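Local coordinates for protein 4-hydroxy-3-methylbut-2-enyl diphosphate reductase, apicoplast (Plasmodium falciparum, PDB 4N7B) that catalyses the final step of the MEP pathway of isoprenoid biosynthesis, reducing HMBPP to a mixture of IPP and DMAPP with an iron-sulfur cluster and electrons from ferredoxin, at residues S291-S296 with K341-V346; N319-Y324 with S409-Y414; I335-Y340 with I347-E352; V380-L385 with S440-K445. All blocks are in the same frame, centred on the assembly; numbering follows the deposited sequence.

Contact 1. Residues S291-S296 with K341-V346; sequences SAHGIS and KNHVEV. With SO4 (sulfate ion), chain C.
The probable diphosphate pocket of this IspH-family reductase brings H293, on the turn after strand 287-290, against H343 and V344 at the start of helix 344-350. The type I turn S291-G294 presents H293, and methyl CG2 of V344 packs on its CB at 3.8 Å, reaching obliquely on to the ring. H343 is the N-cap of the helix: its ND1 accepts from E345 N at 3.1 Å, the donor 16° out of the ring plane. That bond fixes the ring's rotation and aims NE2 at the sulfate, whose O3 lies 2.9 Å away on an almost straight bond (170°). CD2 of H293 is 3.5 Å from sulfate O1. Water knits the backbones together, one molecule donating hydrogen bonds to H293 O and E345 O, another to G294 O and V344 O. E345 CA adds a CA-H...O contact to H293 O. The extended side chain of E345, the proton donor by similarity, carries OE1 to T383, while H260 stacks on the ring of H293. The anion probably marks a phosphate position of the substrate, as H293 and H343 bind the diphosphate ligands in relatives; with ND1 accepting, H343 would offer NE2-H to that anion.

Contact 2. Residues N319-Y324 with S409-Y414; sequences NKVHVY and SGSICY. With NA (sodium ion), chain F; F3S (Fe3-s4 cluster), chain B.
The ammonium group of K320 makes two hydrogen bonds to the loop before helix 414-427, with NZ 3.0 Å from S409 OG and 3.0 Å from the carbonyl O of G410. The second approaches nearly along the C=O axis, at 172°. CG of K320 stands anti to the backbone N (chi1 173°) and the rest of the chain is extended, a full-length reach from the helix to the loop. S409 OG, turned between its own backbone N and carbonyl carbon (chi1 48°), is thereby brought to the lysine nitrogen. One turn further along the helix, Y324 OH binds a sodium ion at 3.0 Å, a long distance for this metal, which lies in the plane of the ring at its edge. Inward from these polar groups, V321 CG2 meets S411 CB at 4.1 Å, an apolar contact. The loop then runs to C413, whose SG ligates iron FE4 of the Fe3-S4 cluster at 2.3 Å and which is also the N-cap of helix 414-427. Beside it, ring atom CE1 of Y414 approaches cluster sulfur S3. The contact thus joins helix 316-329 to the cysteine-bearing loop. V321 and S411 both rest on V380 of strand 377-381, S411 OG bonds to T381 N, and V321 also packs on T349 of helix 344-350.

Contact 3. Residues I335-Y340 with I347-E352; sequences IILIGY and IGTYNE
L337 points from strand 334-338 toward helix 344-350, and its methyl CD2 settles between T349 and Y350. The leucine and threonine side chains cross obliquely, branch against branch, with L337 CD2 3.9 Å from T349 CG2. CG of L337 lies anti to the backbone N (chi1 172°), which carries the branched end away from the strand and on to the helix. T349 turns its two branches to different tasks. CG2, anti to its own backbone N, faces the leucine, whereas OG1 bonds to the carbonyl O of E345 one turn earlier. The hydroxyl is therefore satisfied within the helix, and the methyl is what the sheet side receives. Y350 is met at its base: L337 CD2 comes within 3.8 Å of Y350 N and 4.2 Å of Y350 CB. From there the tyrosine side chain goes on to touch T357 and I359 of strand 357-360. This is the strand-to-helix packing of a beta-alpha-beta unit made by strand 334-338, helix 344-350 and strand 357-360. L337 also touches V380 on the neighbouring strand 377-381, and T349 touches H322 of helix 316-329, placing the leucine in the apolar layer between the parallel sheet and its covering helices. Across the interface the side-chain contacts are between carbon atoms, with the threonine hydroxyl spent on its own helix; adhesion here is thus dispersive and hydrophobic, and it rests on one leucine methyl, CD2, against T349 and Y350.

Contact 4. Residues V380-L385 with S440-K445; sequences VTQTTL and SSSNAK. With F3S (Fe3-s4 cluster), chain B; SO4 (sulfate ion), chain C.
A sulfate ion sits at the junction of T384 and N443, where the amino-terminal end of helix 442-452 offers it two consecutive backbone amides and one side-chain amide; H260 and H343 also bond to the ion. S442 N gives a bond of 2.8 Å to sulfate O3, and N443 N one of 2.9 Å to O4. ND2 of N443 reaches the same O4 at 3.0 Å, with an angle of 159°, so that residue grips one oxygen twice. This is an anion site at a helix N-terminus, where the helix dipole would probably favour negative charge; S441, S442 and N443 probably bind the substrate and product diphosphates, as in related enzymes. S441 is the N-cap, its OG accepting from A444 N. CG of N443 stands between the backbone N and carbonyl carbon (chi1 79°), folding the amide back toward the ion, while OD1 is taken by A484 N. Across the contact is the type I turn Q382-L385, which follows strand 377-381. The T384 methyl CG2 meets N443 CB at 3.8 Å and is also close to the sulfate. Q382 extends alongside: NE2 makes a weak bond of 3.3 Å to T384 OG1, and OE1 accepts from Y340 N, which together set the orientation of its amide. S442 OG lies 3.6 Å from both Q382 NE2 and T384 OG1. T383 faces the iron-sulfur cluster, its OG1 lying 3.4 Å from cluster sulfur S4.

Contacts 1 and 3 share helix 344-350 and have centres about 9 Å apart; the other pairs are separated by about 11 to 13 Å. Contacts 3 and 4 reach neighbouring strands, 334-338 and 377-381, of one parallel sheet. Along the chain, contact 2 alternates with contacts 1 and 4 and spans contact 3, whereas contact 4 opens after contacts 1 and 3 have closed. The sulfate joins contacts 1 and 4, and the iron-sulfur cluster joins contacts 2 and 4. Bonds between E345 and T383, and between C413 and T383, draw these together, so that segments from distant parts of the chain converge on one active site.

Contact 1. Residues S291-S296 with K341-V346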
loop_
_atom_site.group_PDB
_atom_site.type_symbol
_atom_site.label_atom_id
_atom_site.label_comp_id
_atom_site.label_asym_id
_atom_site.label_seq_id
_atom_site.Cartn_x
_atom_site.Cartn_y
_atom_site.Cartn_z
ATOM N N SER A 291 -8.214 8.872 -1.146
ATOM C CA SER A 291 -7.230 7.963 -1.711
ATOM C C SER A 291 -7.378 6.540 -1.179
ATOM O O SER A 291 -8.125 6.283 -0.236
ATOM C CB SER A 291 -5.818 8.456 -1.397
ATOM O OG SER A 291 -5.486 8.172 -0.051
ATOM N N ALA A 292 -6.629 5.622 -1.784
ATOM C CA ALA A 292 -6.659 4.213 -1.419
ATOM C C ALA A 292 -6.289 3.957 0.027
ATOM O O ALA A 292 -6.713 2.956 0.604
ATOM C CB ALA A 292 -5.728 3.450 -2.319
ATOM N N HIS A 293 -5.499 4.854 0.610
ATOM C CA HIS A 293 -4.969 4.663 1.959
ATOM C C HIS A 293 -6.002 4.967 3.029
ATOM O O HIS A 293 -5.770 4.748 4.216
ATOM C CB HIS A 293 -3.772 5.592 2.168
ATOM C CG HIS A 293 -2.774 5.542 1.056
ATOM N ND1 HIS A 293 -2.581 6.591 0.184
ATOM C CD2 HIS A 293 -1.937 4.554 0.655
ATOM C CE1 HIS A 293 -1.655 6.258 -0.699
ATOM N NE2 HIS A 293 -1.251 5.026 -0.438
ATOM N N GLY A 294 -7.126 5.532 2.620
ATOM C CA GLY A 294 -8.158 5.862 3.573
ATOM C C GLY A 294 -7.982 7.238 4.188
ATOM O O GLY A 294 -6.988 7.940 3.959
ATOM N N ILE A 295 -8.954 7.610 5.007
ATOM C CA ILE A 295 -9.045 8.967 5.497
ATOM C C ILE A 295 -9.599 8.981 6.917
ATOM O O ILE A 295 -10.277 8.041 7.336
ATOM C CB ILE A 295 -9.949 9.824 4.564
ATOM C CG1 ILE A 295 -9.794 11.310 4.892
ATOM C CG2 ILE A 295 -11.427 9.393 4.657
ATOM C CD1 ILE A 295 -8.441 11.872 4.509
ATOM N N SER A 296 -9.287 10.039 7.661
ATOM C CA SER A 296 -9.844 10.221 8.994
ATOM C C SER A 296 -11.326 10.614 8.881
ATOM O O SER A 296 -11.701 11.386 7.996
ATOM C CB SER A 296 -9.063 11.299 9.759
ATOM O OG SER A 296 -7.693 10.952 9.889
ATOM N N LYS A 341 3.693 5.701 12.730
ATOM C CA LYS A 341 2.898 6.843 13.200
ATOM C C LYS A 341 2.576 7.913 12.155
ATOM O O LYS A 341 1.513 8.534 12.193
ATOM C CB LYS A 341 3.626 7.535 14.361
ATOM C CG LYS A 341 3.637 6.751 15.658
ATOM C CD LYS A 341 4.233 7.599 16.808
ATOM C CE LYS A 341 4.550 6.743 18.056
ATOM N NZ LYS A 341 3.374 5.984 18.630
ATOM N N ASN A 342 3.486 8.149 11.226
ATOM C CA ASN A 342 3.287 9.236 10.277
ATOM C C ASN A 342 2.871 8.778 8.874
ATOM O O ASN A 342 2.934 9.559 7.920
ATOM C CB ASN A 342 4.551 10.090 10.212
ATOM C CG ASN A 342 4.747 10.933 11.463
ATOM O OD1 ASN A 342 3.866 11.706 11.849
ATOM N ND2 ASN A 342 5.897 10.772 12.111
ATOM N N HIS A 343 2.453 7.522 8.743
ATOM C CA HIS A 343 1.908 7.033 7.475
ATOM C C HIS A 343 0.424 7.387 7.401
ATOM O O HIS A 343 -0.310 7.134 8.356
ATOM C CB HIS A 343 2.096 5.517 7.360
ATOM C CG HIS A 343 1.877 4.987 5.979
ATOM N ND1 HIS A 343 0.619 4.825 5.440
ATOM C CD2 HIS A 343 2.748 4.586 5.022
ATOM C CE1 HIS A 343 0.723 4.349 4.216
ATOM N NE2 HIS A 343 2.007 4.195 3.934
ATOM N N VAL A 344 -0.029 7.963 6.283
ATOM C CA VAL A 344 -1.434 8.400 6.174
ATOM C C VAL A 344 -2.458 7.301 6.483
ATOM O O VAL A 344 -3.501 7.573 7.087
ATOM C CB VAL A 344 -1.771 9.007 4.792
ATOM C CG1 VAL A 344 -1.083 10.327 4.639
ATOM C CG2 VAL A 344 -1.372 8.076 3.682
ATOM N N GLU A 345 -2.187 6.075 6.049
ATOM C CA GLU A 345 -3.065 4.959 6.376
ATOM C C GLU A 345 -3.241 4.753 7.871
ATOM O O GLU A 345 -4.347 4.493 8.354
ATOM C CB GLU A 345 -2.569 3.649 5.764
ATOM C CG GLU A 345 -3.509 2.497 6.089
ATOM C CD GLU A 345 -2.909 1.154 5.804
ATOM O OE1 GLU A 345 -2.280 0.985 4.722
ATOM O OE2 GLU A 345 -3.067 0.262 6.675
ATOM N N VAL A 346 -2.142 4.833 8.596
ATOM C CA VAL A 346 -2.163 4.596 10.032
ATOM C C VAL A 346 -2.904 5.717 10.739
ATOM O O VAL A 346 -3.702 5.479 11.648
ATOM C CB VAL A 346 -0.746 4.484 10.574
ATOM C CG1 VAL A 346 -0.747 4.472 12.101
ATOM C CG2 VAL A 346 -0.070 3.229 10.007
HETATM S S SO4 C . 1.909 2.285 0.666
HETATM O O1 SO4 C . 0.626 2.324 1.354
HETATM O O2 SO4 C . 1.729 2.631 -0.748
HETATM O O3 SO4 C . 2.772 3.267 1.318
HETATM O O4 SO4 C . 2.561 0.966 0.751
HETATM O O HOH W 1 -6.481 4.834 6.749
HETATM O O HOH W 2 -5.547 9.213 6.038
#

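Contact 2. Residues N319-Y324 with S409-Y414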
loop_
_atom_site.group_PDB
_atom_site.type_symbol
_atom_site.label_atom_id
_atom_site.label_comp_id
_atom_site.label_asym_id
_atom_site.label_seq_id
_atom_site.Cartn_x
_atom_site.Cartn_y
_atom_site.Cartn_z
ATOM N N ASN A 319 -10.402 -0.302 4.494
ATOM C CA ASN A 319 -11.684 -0.089 5.145
ATOM C C ASN A 319 -11.955 -1.203 6.148
ATOM O O ASN A 319 -12.558 -0.980 7.198
ATOM C CB ASN A 319 -12.810 -0.021 4.129
ATOM C CG ASN A 319 -14.157 0.214 4.776
ATOM O OD1 ASN A 319 -14.435 1.299 5.280
ATOM N ND2 ASN A 319 -15.010 -0.801 4.748
ATOM N N LYS A 320 -11.508 -2.409 5.818
ATOM C CA LYS A 320 -11.653 -3.540 6.716
ATOM C C LYS A 320 -11.069 -3.199 8.085
ATOM O O LYS A 320 -11.714 -3.400 9.107
ATOM C CB LYS A 320 -10.925 -4.728 6.122
ATOM C CG LYS A 320 -10.827 -5.944 6.990
ATOM C CD LYS A 320 -9.938 -6.938 6.248
ATOM C CE LYS A 320 -9.921 -8.305 6.868
ATOM N NZ LYS A 320 -8.714 -9.067 6.424
ATOM N N VAL A 321 -9.866 -2.638 8.102
ATOM C CA VAL A 321 -9.202 -2.335 9.374
ATOM C C VAL A 321 -9.976 -1.244 10.115
ATOM O O VAL A 321 -10.271 -1.375 11.311
ATOM C CB VAL A 321 -7.722 -1.912 9.181
ATOM C CG1 VAL A 321 -7.049 -1.661 10.514
ATOM C CG2 VAL A 321 -6.974 -2.998 8.456
ATOM N N HIS A 322 -10.348 -0.193 9.394
ATOM C CA HIS A 322 -11.142 0.895 9.977
ATOM C C HIS A 322 -12.368 0.344 10.673
ATOM O O HIS A 322 -12.747 0.784 11.762
ATOM C CB HIS A 322 -11.587 1.870 8.886
ATOM C CG HIS A 322 -10.505 2.805 8.431
ATOM N ND1 HIS A 322 -10.688 4.167 8.338
ATOM C CD2 HIS A 322 -9.229 2.570 8.041
ATOM C CE1 HIS A 322 -9.572 4.732 7.912
ATOM N NE2 HIS A 322 -8.670 3.784 7.727
ATOM N N VAL A 323 -12.979 -0.641 10.032
ATOM C CA VAL A 323 -14.252 -1.179 10.467
ATOM C C VAL A 323 -14.101 -2.018 11.741
ATOM O O VAL A 323 -14.859 -1.851 12.695
ATOM C CB VAL A 323 -14.871 -2.013 9.317
ATOM C CG1 VAL A 323 -15.757 -3.090 9.859
ATOM C CG2 VAL A 323 -15.617 -1.092 8.369
ATOM N N TYR A 324 -13.122 -2.911 11.769
ATOM C CA TYR A 324 -12.869 -3.685 12.980
ATOM C C TYR A 324 -12.567 -2.772 14.172
ATOM O O TYR A 324 -12.984 -3.046 15.290
ATOM C CB TYR A 324 -11.711 -4.665 12.775
ATOM C CG TYR A 324 -12.181 -5.998 12.243
ATOM C CD1 TYR A 324 -12.654 -6.993 13.099
ATOM C CD2 TYR A 324 -12.209 -6.238 10.881
ATOM C CE1 TYR A 324 -13.107 -8.211 12.598
ATOM C CE2 TYR A 324 -12.653 -7.438 10.374
ATOM C CZ TYR A 324 -13.093 -8.423 11.226
ATOM O OH TYR A 324 -13.535 -9.608 10.676
ATOM N N SER A 409 -8.434 -13.191 9.814
ATOM C CA SER A 409 -7.699 -13.205 8.553
ATOM C C SER A 409 -6.453 -12.291 8.595
ATOM O O SER A 409 -5.640 -12.306 7.671
ATOM C CB SER A 409 -8.625 -12.824 7.393
ATOM O OG SER A 409 -9.381 -11.669 7.696
ATOM N N GLY A 410 -6.289 -11.515 9.668
ATOM C CA GLY A 410 -5.169 -10.584 9.743
ATOM C C GLY A 410 -5.436 -9.262 9.029
ATOM O O GLY A 410 -6.453 -9.118 8.338
ATOM N N SER A 411 -4.518 -8.306 9.181
ATOM C CA SER A 411 -4.663 -6.956 8.624
ATOM C C SER A 411 -3.742 -6.764 7.424
ATOM O O SER A 411 -4.006 -5.922 6.553
ATOM C CB SER A 411 -4.333 -5.894 9.689
ATOM O OG SER A 411 -5.116 -6.086 10.852
ATOM N N ILE A 412 -2.634 -7.500 7.380
ATOM C CA ILE A 412 -1.712 -7.371 6.253
ATOM C C ILE A 412 -2.396 -7.975 5.025
ATOM O O ILE A 412 -2.808 -9.140 5.059
ATOM C CB ILE A 412 -0.375 -8.073 6.538
ATOM C CG1 ILE A 412 0.382 -7.329 7.642
ATOM C CG2 ILE A 412 0.483 -8.117 5.281
ATOM C CD1 ILE A 412 1.677 -7.971 7.988
ATOM N N CYS A 413 -2.529 -7.194 3.946
ATOM C CA CYS A 413 -3.360 -7.593 2.790
ATOM C C CYS A 413 -2.719 -8.656 1.877
ATOM O O CYS A 413 -1.509 -8.918 1.922
ATOM C CB CYS A 413 -3.712 -6.360 1.952
ATOM S SG CYS A 413 -2.331 -5.689 1.015
ATOM N N TYR A 414 -3.557 -9.240 1.027
ATOM C CA TYR A 414 -3.170 -10.345 0.177
ATOM C C TYR A 414 -2.012 -9.902 -0.725
ATOM O O TYR A 414 -1.112 -10.693 -1.028
ATOM C CB TYR A 414 -4.397 -10.825 -0.660
ATOM C CG TYR A 414 -4.666 -9.914 -1.815
ATOM C CD1 TYR A 414 -5.293 -8.684 -1.626
ATOM C CD2 TYR A 414 -4.223 -10.239 -3.091
ATOM C CE1 TYR A 414 -5.490 -7.825 -2.691
ATOM C CE2 TYR A 414 -4.420 -9.393 -4.153
ATOM C CZ TYR A 414 -5.046 -8.193 -3.955
ATOM O OH TYR A 414 -5.229 -7.360 -5.020
HETATM NA NA NA F . -12.916 -10.288 7.844
HETATM FE FE1 F3S B . -3.263 -2.602 -2.378
HETATM FE FE3 F3S B . -5.369 -2.427 -0.709
HETATM FE FE4 F3S B . -3.196 -3.881 -0.092
HETATM S S1 F3S B . -4.341 -0.794 -1.770
HETATM S S2 F3S B . -1.472 -2.883 -1.085
HETATM S S3 F3S B . -4.643 -4.223 -1.727
HETATM S S4 F3S B . -4.398 -2.646 1.273
#

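Contact 3. Residues I335-Y340 with I347-E352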
loop_
_atom_site.group_PDB
_atom_site.type_symbol
_atom_site.label_atom_id
_atom_site.label_comp_id
_atom_site.label_asym_id
_atom_site.label_seq_id
_atom_site.Cartn_x
_atom_site.Cartn_y
_atom_site.Cartn_z
ATOM N N ILE A 335 -7.540 -0.557 21.589
ATOM C CA ILE A 335 -7.019 -1.069 20.340
ATOM C C ILE A 335 -5.551 -0.752 20.166
ATOM O O ILE A 335 -5.144 0.399 20.313
ATOM C CB ILE A 335 -7.792 -0.491 19.159
ATOM C CG1 ILE A 335 -9.083 -1.293 18.948
ATOM C CG2 ILE A 335 -6.965 -0.578 17.890
ATOM C CD1 ILE A 335 -10.306 -0.526 19.241
ATOM N N ILE A 336 -4.758 -1.773 19.851
ATOM C CA ILE A 336 -3.346 -1.563 19.558
ATOM C C ILE A 336 -3.151 -1.592 18.056
ATOM O O ILE A 336 -3.488 -2.564 17.407
ATOM C CB ILE A 336 -2.439 -2.622 20.194
ATOM C CG1 ILE A 336 -2.147 -2.290 21.656
ATOM C CG2 ILE A 336 -1.088 -2.605 19.534
ATOM C CD1 ILE A 336 -3.306 -2.390 22.558
ATOM N N LEU A 337 -2.603 -0.515 17.511
ATOM C CA LEU A 337 -2.429 -0.373 16.078
ATOM C C LEU A 337 -0.948 -0.448 15.747
ATOM O O LEU A 337 -0.215 0.488 16.027
ATOM C CB LEU A 337 -2.981 0.975 15.626
ATOM C CG LEU A 337 -2.723 1.391 14.171
ATOM C CD1 LEU A 337 -3.027 0.264 13.219
ATOM C CD2 LEU A 337 -3.572 2.600 13.840
ATOM N N ILE A 338 -0.505 -1.567 15.179
ATOM C CA ILE A 338 0.900 -1.719 14.796
ATOM C C ILE A 338 1.136 -1.094 13.421
ATOM O O ILE A 338 0.562 -1.522 12.432
ATOM C CB ILE A 338 1.283 -3.201 14.710
ATOM C CG1 ILE A 338 0.868 -3.927 15.990
ATOM C CG2 ILE A 338 2.767 -3.338 14.476
ATOM C CD1 ILE A 338 1.202 -5.403 16.000
ATOM N N GLY A 339 1.954 -0.065 13.349
ATOM C CA GLY A 339 2.207 0.573 12.074
ATOM C C GLY A 339 3.032 1.802 12.331
ATOM O O GLY A 339 3.367 2.067 13.486
ATOM N N TYR A 340 3.354 2.556 11.286
ATOM C CA TYR A 340 4.223 3.724 11.429
ATOM C C TYR A 340 3.417 5.007 11.622
ATOM O O TYR A 340 2.570 5.344 10.797
ATOM C CB TYR A 340 5.131 3.828 10.210
ATOM C CG TYR A 340 6.044 2.631 10.097
ATOM C CD1 TYR A 340 7.147 2.505 10.933
ATOM C CD2 TYR A 340 5.778 1.604 9.197
ATOM C CE1 TYR A 340 7.988 1.409 10.857
ATOM C CE2 TYR A 340 6.620 0.494 9.109
ATOM C CZ TYR A 340 7.729 0.408 9.943
ATOM O OH TYR A 340 8.578 -0.678 9.872
ATOM N N ILE A 347 -2.660 6.942 10.307
ATOM C CA ILE A 347 -3.344 8.095 10.880
ATOM C C ILE A 347 -4.848 7.974 10.683
ATOM O O ILE A 347 -5.617 8.167 11.622
ATOM C CB ILE A 347 -2.820 9.381 10.244
ATOM C CG1 ILE A 347 -1.386 9.635 10.718
ATOM C CG2 ILE A 347 -3.710 10.579 10.588
ATOM C CD1 ILE A 347 -0.646 10.678 9.877
ATOM N N GLY A 348 -5.266 7.626 9.463
ATOM C CA GLY A 348 -6.677 7.486 9.145
ATOM C C GLY A 348 -7.364 6.426 9.991
ATOM O O GLY A 348 -8.461 6.636 10.493
ATOM N N THR A 349 -6.716 5.279 10.152
ATOM C CA THR A 349 -7.255 4.198 10.973
ATOM C C THR A 349 -7.320 4.597 12.450
ATOM O O THR A 349 -8.306 4.346 13.142
ATOM C CB THR A 349 -6.372 2.947 10.862
ATOM O OG1 THR A 349 -6.449 2.428 9.529
ATOM C CG2 THR A 349 -6.833 1.885 11.858
ATOM N N TYR A 350 -6.245 5.213 12.930
ATOM C CA TYR A 350 -6.172 5.685 14.304
ATOM C C TYR A 350 -7.388 6.546 14.623
ATOM O O TYR A 350 -8.022 6.389 15.660
ATOM C CB TYR A 350 -4.881 6.490 14.516
ATOM C CG TYR A 350 -4.736 7.093 15.914
ATOM C CD1 TYR A 350 -4.211 6.357 16.971
ATOM C CD2 TYR A 350 -5.147 8.391 16.174
ATOM C CE1 TYR A 350 -4.100 6.905 18.249
ATOM C CE2 TYR A 350 -5.030 8.946 17.450
ATOM C CZ TYR A 350 -4.504 8.200 18.477
ATOM O OH TYR A 350 -4.388 8.759 19.731
ATOM N N ASN A 351 -7.736 7.455 13.721
ATOM C CA ASN A 351 -8.755 8.442 14.040
ATOM C C ASN A 351 -10.175 7.897 14.033
ATOM O O ASN A 351 -11.123 8.642 14.250
ATOM C CB ASN A 351 -8.618 9.652 13.122
ATOM C CG ASN A 351 -7.572 10.627 13.625
ATOM O OD1 ASN A 351 -7.441 10.833 14.827
ATOM N ND2 ASN A 351 -6.818 11.215 12.715
ATOM N N GLU A 352 -10.327 6.597 13.808
ATOM C CA GLU A 352 -11.644 5.978 13.918
ATOM C C GLU A 352 -11.989 5.743 15.387
ATOM O O GLU A 352 -13.158 5.695 15.748
ATOM C CB GLU A 352 -11.698 4.666 13.142
ATOM C CG GLU A 352 -11.553 4.813 11.626
ATOM C CD GLU A 352 -12.827 5.306 10.937
ATOM O OE1 GLU A 352 -13.850 5.500 11.622
ATOM O OE2 GLU A 352 -12.805 5.496 9.701
#

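Contact 4. Residues V380-L385 with S440-K445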
loop_
_atom_site.group_PDB
_atom_site.type_symbol
_atom_site.label_atom_id
_atom_site.label_comp_id
_atom_site.label_asym_id
_atom_site.label_seq_id
_atom_site.Cartn_x
_atom_site.Cartn_y
_atom_site.Cartn_z
ATOM N N VAL A 380 -4.477 -4.613 15.567
ATOM C CA VAL A 380 -4.760 -4.436 14.175
ATOM C C VAL A 380 -3.436 -3.921 13.609
ATOM O O VAL A 380 -2.580 -3.480 14.385
ATOM C CB VAL A 380 -5.953 -3.457 14.080
ATOM C CG1 VAL A 380 -5.599 -2.192 13.356
ATOM C CG2 VAL A 380 -7.141 -4.148 13.495
ATOM N N THR A 381 -3.228 -3.978 12.292
ATOM C CA THR A 381 -1.965 -3.513 11.729
ATOM C C THR A 381 -2.163 -2.720 10.448
ATOM O O THR A 381 -3.187 -2.828 9.769
ATOM C CB THR A 381 -0.955 -4.675 11.443
ATOM O OG1 THR A 381 -1.242 -5.310 10.196
ATOM C CG2 THR A 381 -0.995 -5.712 12.530
ATOM N N GLN A 382 -1.159 -1.918 10.132
ATOM C CA GLN A 382 -0.989 -1.353 8.803
ATOM C C GLN A 382 -0.994 -2.489 7.769
ATOM O O GLN A 382 -0.407 -3.551 7.988
ATOM C CB GLN A 382 0.343 -0.608 8.760
ATOM C CG GLN A 382 0.570 0.289 7.565
ATOM C CD GLN A 382 1.825 1.118 7.726
ATOM O OE1 GLN A 382 2.262 1.365 8.841
ATOM N NE2 GLN A 382 2.422 1.534 6.619
ATOM N N THR A 383 -1.627 -2.254 6.625
ATOM C CA THR A 383 -1.833 -3.314 5.628
ATOM C C THR A 383 -0.572 -3.727 4.894
ATOM O O THR A 383 -0.525 -4.807 4.314
ATOM C CB THR A 383 -2.840 -2.881 4.550
ATOM O OG1 THR A 383 -2.329 -1.744 3.835
ATOM C CG2 THR A 383 -4.153 -2.518 5.173
ATOM N N THR A 384 0.445 -2.873 4.927
ATOM C CA THR A 384 1.628 -3.025 4.093
ATOM C C THR A 384 2.929 -3.310 4.861
ATOM O O THR A 384 4.015 -3.119 4.327
ATOM C CB THR A 384 1.857 -1.742 3.305
ATOM O OG1 THR A 384 1.783 -0.631 4.202
ATOM C CG2 THR A 384 0.801 -1.584 2.209
ATOM N N LEU A 385 2.835 -3.803 6.089
ATOM C CA LEU A 385 4.030 -4.069 6.879
ATOM C C LEU A 385 4.889 -5.202 6.291
ATOM O O LEU A 385 4.443 -5.987 5.453
ATOM C CB LEU A 385 3.628 -4.436 8.307
ATOM C CG LEU A 385 2.919 -3.321 9.082
ATOM C CD1 LEU A 385 2.667 -3.777 10.503
ATOM C CD2 LEU A 385 3.753 -2.039 9.063
ATOM N N SER A 440 8.261 6.746 -1.610
ATOM C CA SER A 440 7.143 7.155 -0.762
ATOM C C SER A 440 6.235 5.956 -0.443
ATOM O O SER A 440 5.317 6.075 0.354
ATOM C CB SER A 440 6.327 8.251 -1.452
ATOM O OG SER A 440 5.717 7.750 -2.643
ATOM N N SER A 441 6.476 4.808 -1.078
ATOM C CA SER A 441 5.646 3.626 -0.847
ATOM C C SER A 441 6.202 2.661 0.200
ATOM O O SER A 441 7.281 2.080 0.025
ATOM C CB SER A 441 5.437 2.840 -2.140
ATOM O OG SER A 441 4.995 1.533 -1.813
ATOM N N SER A 442 5.438 2.439 1.263
ATOM C CA SER A 442 5.897 1.575 2.339
ATOM C C SER A 442 6.071 0.128 1.866
ATOM O O SER A 442 7.091 -0.495 2.159
ATOM C CB SER A 442 4.949 1.668 3.548
ATOM O OG SER A 442 5.144 0.585 4.445
ATOM N N ASN A 443 5.111 -0.418 1.125
ATOM C CA ASN A 443 5.224 -1.823 0.740
ATOM C C ASN A 443 6.410 -2.051 -0.201
ATOM O O ASN A 443 7.012 -3.125 -0.194
ATOM C CB ASN A 443 3.912 -2.375 0.133
ATOM C CG ASN A 443 3.720 -1.974 -1.314
ATOM O OD1 ASN A 443 4.199 -2.647 -2.223
ATOM N ND2 ASN A 443 3.008 -0.881 -1.537
ATOM N N ALA A 444 6.735 -1.059 -1.031
ATOM C CA ALA A 444 7.945 -1.133 -1.856
ATOM C C ALA A 444 9.159 -1.250 -0.940
ATOM O O ALA A 444 9.999 -2.143 -1.096
ATOM C CB ALA A 444 8.085 0.107 -2.742
ATOM N N LYS A 445 9.245 -0.354 0.037
ATOM C CA LYS A 445 10.388 -0.366 0.936
ATOM C C LYS A 445 10.468 -1.681 1.686
ATOM O O LYS A 445 11.566 -2.173 1.958
ATOM C CB LYS A 445 10.323 0.818 1.898
ATOM C CG LYS A 445 10.731 2.122 1.211
ATOM C CD LYS A 445 10.711 3.310 2.157
ATOM C CE LYS A 445 9.302 3.712 2.505
ATOM N NZ LYS A 445 9.297 5.021 3.230
HETATM FE FE1 F3S B . -3.263 -2.602 -2.378
HETATM FE FE3 F3S B . -5.369 -2.427 -0.709
HETATM FE FE4 F3S B . -3.196 -3.881 -0.092
HETATM S S1 F3S B . -4.341 -0.794 -1.770
HETATM S S2 F3S B . -1.472 -2.883 -1.085
HETATM S S3 F3S B . -4.643 -4.223 -1.727
HETATM S S4 F3S B . -4.398 -2.646 1.273
HETATM S S SO4 C . 1.909 2.285 0.666
HETATM O O1 SO4 C . 0.626 2.324 1.354
HETATM O O2 SO4 C . 1.729 2.631 -0.748
HETATM O O3 SO4 C . 2.772 3.267 1.318
HETATM O O4 SO4 C . 2.561 0.966 0.751
#